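Local structure of tyrosyl-tRNA synthetase (Aeropyrum pernix, 2CYA) at residues A[248-261]-A[331-345]. The protein catalyses the ATP-dependent activation of tyrosine and its transfer to the acceptor end of tRNA(Tyr), probably as a homodimer. Sequence-based numbering, arbitrary orientation.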
# COMPACT_ATOMS: atom_id res chain seq x y z
N VAL A 248 3.20 24.18 -24.65
CA VAL A 248 3.90 23.93 -25.89
C VAL A 248 4.45 22.51 -25.84
O VAL A 248 5.28 22.20 -24.99
CB VAL A 248 5.05 24.94 -26.09
CG1 VAL A 248 5.77 24.67 -27.40
CG2 VAL A 248 4.48 26.36 -26.07
N PHE A 249 3.96 21.64 -26.71
CA PHE A 249 4.46 20.26 -26.72
C PHE A 249 5.70 20.14 -27.60
O PHE A 249 5.89 20.94 -28.52
CB PHE A 249 3.37 19.30 -27.21
CG PHE A 249 2.13 19.33 -26.38
CD1 PHE A 249 1.05 20.11 -26.76
CD2 PHE A 249 2.06 18.61 -25.19
CE1 PHE A 249 -0.09 20.19 -25.95
CE2 PHE A 249 0.93 18.68 -24.37
CZ PHE A 249 -0.15 19.47 -24.75
N VAL A 250 6.52 19.12 -27.33
CA VAL A 250 7.74 18.95 -28.09
C VAL A 250 7.46 18.57 -29.53
O VAL A 250 8.39 18.48 -30.32
CB VAL A 250 8.70 17.88 -27.47
CG1 VAL A 250 9.18 18.35 -26.11
CG2 VAL A 250 8.01 16.54 -27.37
N VAL A 251 6.20 18.34 -29.87
CA VAL A 251 5.86 18.00 -31.24
C VAL A 251 4.93 19.01 -31.90
O VAL A 251 4.37 18.73 -32.96
CB VAL A 251 5.21 16.58 -31.38
CG1 VAL A 251 6.21 15.49 -30.98
CG2 VAL A 251 3.93 16.51 -30.56
N ASP A 252 4.75 20.17 -31.28
CA ASP A 252 3.92 21.21 -31.88
C ASP A 252 4.67 21.76 -33.10
O ASP A 252 5.90 21.78 -33.13
CB ASP A 252 3.70 22.40 -30.92
CG ASP A 252 2.62 22.14 -29.91
OD1 ASP A 252 1.79 21.25 -30.16
OD2 ASP A 252 2.59 22.84 -28.87
N SER A 253 3.91 22.21 -34.10
CA SER A 253 4.49 22.77 -35.32
C SER A 253 5.06 24.14 -35.01
O SER A 253 4.75 24.71 -33.95
CB SER A 253 3.40 22.92 -36.39
OG SER A 253 2.41 23.87 -35.98
N ASP A 254 5.89 24.67 -35.91
CA ASP A 254 6.47 26.01 -35.72
C ASP A 254 5.32 27.02 -35.62
O ASP A 254 5.38 27.97 -34.85
CB ASP A 254 7.37 26.41 -36.91
CG ASP A 254 8.65 25.58 -36.99
OD1 ASP A 254 9.38 25.76 -37.98
OD2 ASP A 254 8.94 24.78 -36.08
N ASP A 255 4.27 26.81 -36.42
CA ASP A 255 3.13 27.73 -36.41
C ASP A 255 2.36 27.63 -35.08
O ASP A 255 1.91 28.65 -34.55
CB ASP A 255 2.20 27.44 -37.57
CG ASP A 255 1.08 28.47 -37.69
OD1 ASP A 255 -0.10 28.06 -37.69
OD2 ASP A 255 1.38 29.67 -37.78
N ASP A 256 2.21 26.42 -34.55
CA ASP A 256 1.52 26.23 -33.26
C ASP A 256 2.29 27.00 -32.18
O ASP A 256 1.70 27.66 -31.33
CB ASP A 256 1.49 24.75 -32.87
CG ASP A 256 0.49 23.94 -33.66
OD1 ASP A 256 0.63 22.70 -33.70
OD2 ASP A 256 -0.45 24.53 -34.24
N ILE A 257 3.62 26.88 -32.21
CA ILE A 257 4.45 27.58 -31.23
C ILE A 257 4.32 29.11 -31.35
O ILE A 257 4.26 29.81 -30.34
CB ILE A 257 5.94 27.16 -31.37
CG1 ILE A 257 6.09 25.68 -31.00
CG2 ILE A 257 6.82 27.99 -30.45
CD1 ILE A 257 7.51 25.15 -31.18
N ARG A 258 4.30 29.63 -32.57
CA ARG A 258 4.15 31.07 -32.78
C ARG A 258 2.80 31.56 -32.24
O ARG A 258 2.71 32.63 -31.62
CB ARG A 258 4.25 31.40 -34.27
CG ARG A 258 5.67 31.56 -34.76
CD ARG A 258 5.73 31.72 -36.26
NE ARG A 258 7.10 31.55 -36.71
CZ ARG A 258 7.49 30.70 -37.66
NH1 ARG A 258 8.77 30.63 -37.98
NH2 ARG A 258 6.60 29.95 -38.30
N ARG A 259 1.74 30.78 -32.49
CA ARG A 259 0.40 31.14 -32.04
C ARG A 259 0.31 31.13 -30.51
O ARG A 259 -0.07 32.13 -29.89
CB ARG A 259 -0.64 30.17 -32.60
CG ARG A 259 -2.09 30.48 -32.17
CD ARG A 259 -2.91 29.19 -32.13
NE ARG A 259 -2.55 28.35 -33.26
CZ ARG A 259 -2.31 27.04 -33.20
NH1 ARG A 259 -1.98 26.39 -34.31
NH2 ARG A 259 -2.40 26.38 -32.05
N LYS A 260 0.68 30.00 -29.92
CA LYS A 260 0.63 29.85 -28.47
C LYS A 260 1.45 30.90 -27.73
O LYS A 260 1.02 31.41 -26.71
CB LYS A 260 1.09 28.45 -28.06
CG LYS A 260 0.15 27.34 -28.52
CD LYS A 260 0.66 25.97 -28.07
CE LYS A 260 -0.22 24.85 -28.58
NZ LYS A 260 0.20 23.56 -27.95
N ILE A 261 2.64 31.21 -28.24
CA ILE A 261 3.46 32.22 -27.58
C ILE A 261 2.89 33.63 -27.79
O ILE A 261 2.86 34.45 -26.87
CB ILE A 261 4.91 32.17 -28.10
CG1 ILE A 261 5.54 30.82 -27.72
CG2 ILE A 261 5.71 33.33 -27.54
CD1 ILE A 261 5.53 30.51 -26.24
N ALA A 331 9.49 33.00 -29.20
CA ALA A 331 8.83 32.04 -30.07
C ALA A 331 9.81 31.47 -31.08
O ALA A 331 9.90 30.25 -31.25
CB ALA A 331 7.67 32.70 -30.80
N GLU A 332 10.55 32.36 -31.73
CA GLU A 332 11.51 31.93 -32.74
C GLU A 332 12.65 31.09 -32.16
O GLU A 332 13.05 30.10 -32.78
CB GLU A 332 12.03 33.15 -33.53
CG GLU A 332 10.91 33.92 -34.30
CD GLU A 332 10.17 33.04 -35.31
OE1 GLU A 332 10.84 32.36 -36.12
OE2 GLU A 332 8.91 33.02 -35.29
N SER A 333 13.17 31.46 -30.98
CA SER A 333 14.23 30.66 -30.36
C SER A 333 13.69 29.28 -29.89
O SER A 333 14.37 28.26 -30.00
CB SER A 333 14.81 31.39 -29.16
OG SER A 333 15.30 32.65 -29.55
N LEU A 334 12.48 29.27 -29.37
CA LEU A 334 11.86 28.03 -28.90
C LEU A 334 11.72 27.06 -30.06
O LEU A 334 11.89 25.85 -29.92
CB LEU A 334 10.49 28.33 -28.31
CG LEU A 334 9.88 27.34 -27.35
CD1 LEU A 334 10.91 26.95 -26.28
CD2 LEU A 334 8.63 27.99 -26.72
N ILE A 335 11.39 27.61 -31.22
CA ILE A 335 11.27 26.81 -32.41
C ILE A 335 12.60 26.09 -32.70
O ILE A 335 12.60 24.91 -33.03
CB ILE A 335 10.87 27.69 -33.60
CG1 ILE A 335 9.36 28.02 -33.49
CG2 ILE A 335 11.25 27.01 -34.91
CD1 ILE A 335 8.85 29.03 -34.51
N GLU A 336 13.73 26.78 -32.54
CA GLU A 336 15.02 26.13 -32.78
C GLU A 336 15.28 25.03 -31.77
O GLU A 336 15.85 23.98 -32.10
CB GLU A 336 16.17 27.14 -32.73
CG GLU A 336 16.12 28.23 -33.80
CD GLU A 336 15.89 27.68 -35.20
OE1 GLU A 336 16.50 26.64 -35.56
OE2 GLU A 336 15.09 28.29 -35.95
N VAL A 337 14.87 25.25 -30.52
CA VAL A 337 15.07 24.23 -29.50
C VAL A 337 14.21 23.01 -29.79
O VAL A 337 14.66 21.87 -29.64
CB VAL A 337 14.71 24.76 -28.09
CG1 VAL A 337 14.75 23.61 -27.09
CG2 VAL A 337 15.73 25.87 -27.65
N VAL A 338 12.97 23.25 -30.20
CA VAL A 338 12.04 22.17 -30.46
C VAL A 338 12.25 21.40 -31.77
O VAL A 338 12.07 20.19 -31.82
CB VAL A 338 10.59 22.70 -30.40
CG1 VAL A 338 9.63 21.67 -30.95
CG2 VAL A 338 10.23 23.03 -28.95
N ARG A 339 12.65 22.11 -32.82
CA ARG A 339 12.85 21.50 -34.13
C ARG A 339 13.54 20.13 -34.10
O ARG A 339 12.98 19.14 -34.56
CB ARG A 339 13.61 22.46 -35.05
CG ARG A 339 13.80 21.98 -36.47
CD ARG A 339 14.14 23.15 -37.41
NE ARG A 339 12.99 24.04 -37.62
CZ ARG A 339 13.09 25.35 -37.85
NH1 ARG A 339 14.29 25.93 -37.90
NH2 ARG A 339 12.00 26.09 -38.02
N PRO A 340 14.77 20.05 -33.55
CA PRO A 340 15.43 18.75 -33.51
C PRO A 340 14.75 17.69 -32.63
O PRO A 340 14.80 16.50 -32.95
CB PRO A 340 16.85 19.09 -33.05
CG PRO A 340 16.66 20.33 -32.24
CD PRO A 340 15.66 21.11 -33.06
N ILE A 341 14.13 18.11 -31.53
CA ILE A 341 13.43 17.16 -30.66
C ILE A 341 12.22 16.59 -31.40
O ILE A 341 11.97 15.38 -31.39
CB ILE A 341 12.96 17.85 -29.38
CG1 ILE A 341 14.19 18.35 -28.62
CG2 ILE A 341 12.11 16.87 -28.53
CD1 ILE A 341 13.88 19.22 -27.44
N ARG A 342 11.48 17.49 -32.04
CA ARG A 342 10.31 17.11 -32.81
C ARG A 342 10.72 16.13 -33.91
O ARG A 342 10.02 15.13 -34.16
CB ARG A 342 9.69 18.36 -33.44
CG ARG A 342 8.40 18.12 -34.20
CD ARG A 342 7.82 19.46 -34.64
NE ARG A 342 8.80 20.19 -35.42
CZ ARG A 342 8.88 21.51 -35.50
NH1 ARG A 342 8.05 22.30 -34.82
NH2 ARG A 342 9.84 22.04 -36.24
N GLY A 343 11.86 16.39 -34.55
CA GLY A 343 12.34 15.52 -35.60
C GLY A 343 12.66 14.10 -35.14
O GLY A 343 12.27 13.13 -35.78
N ALA A 344 13.37 13.99 -34.01
CA ALA A 344 13.73 12.68 -33.47
C ALA A 344 12.49 11.86 -33.11
O ALA A 344 12.50 10.64 -33.20
CB ALA A 344 14.60 12.85 -32.23
N VAL A 345 11.43 12.53 -32.71
CA VAL A 345 10.20 11.84 -32.35
C VAL A 345 9.35 11.49 -33.57
O VAL A 345 9.00 10.33 -33.78
CB VAL A 345 9.34 12.70 -31.41
CG1 VAL A 345 8.00 12.00 -31.14
CG2 VAL A 345 10.10 12.95 -30.11
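The guanidinium of R342 meets its partners at the edge, with the backbone O of D252 and OD2 of D254 both close to its plane. R342 NH1 gives a 2.8 Å bond to D252 O, in the carbonyl plane and on a lone pair, and joins NH2 in gripping the single oxygen D254 OD2 end-on. CG of R342 stands anti to the backbone N (chi1 -176°), and a bend at chi3 then turns the guanidinium back to the loop. The other oxygen, D254 OD1, takes NH2 of R339 at 2.6 Å, again in the guanidinium plane, though the carboxylate itself is twisted 54° against it. R339 also pairs with E336, which extends the network along helix 323-346. A leucine in place of R342 would probably leave D252 O without this donor and D254 OD2 without its mate, with R339 as the remaining arginine on the carboxylate in this contact.

One helical turn on from D254, the R258 guanidinium has CD1 of I335 over one face and the E332 carboxylate at its edge, the two planes nearly coplanar. The grip is side-on: R258 NE reaches E332 OE2 at 2.7 Å and R258 NH1 reaches E332 OE1 at 3.3 Å, each oxygen using its syn lone pair.

Beneath these charges, I257 enters as a knob among A331, L334, I335 and V338, its CD1 meeting V338 CB tip to tip at 4.0 Å. I261 rests on the methyl of A331, and V250 CB lies 3.7 Å from I341 CG2, where V101 of helix 88-104 touches both residues.

S253 and D256 form a capping box that opens helix 254-262; the 254-261 and 331-345 stretches of helix run roughly antiparallel, at 143°. Knob-into-hole packing flanked by salt bridges thus fastens the segment following the KMSKS motif of this class I synthetase to a long helix.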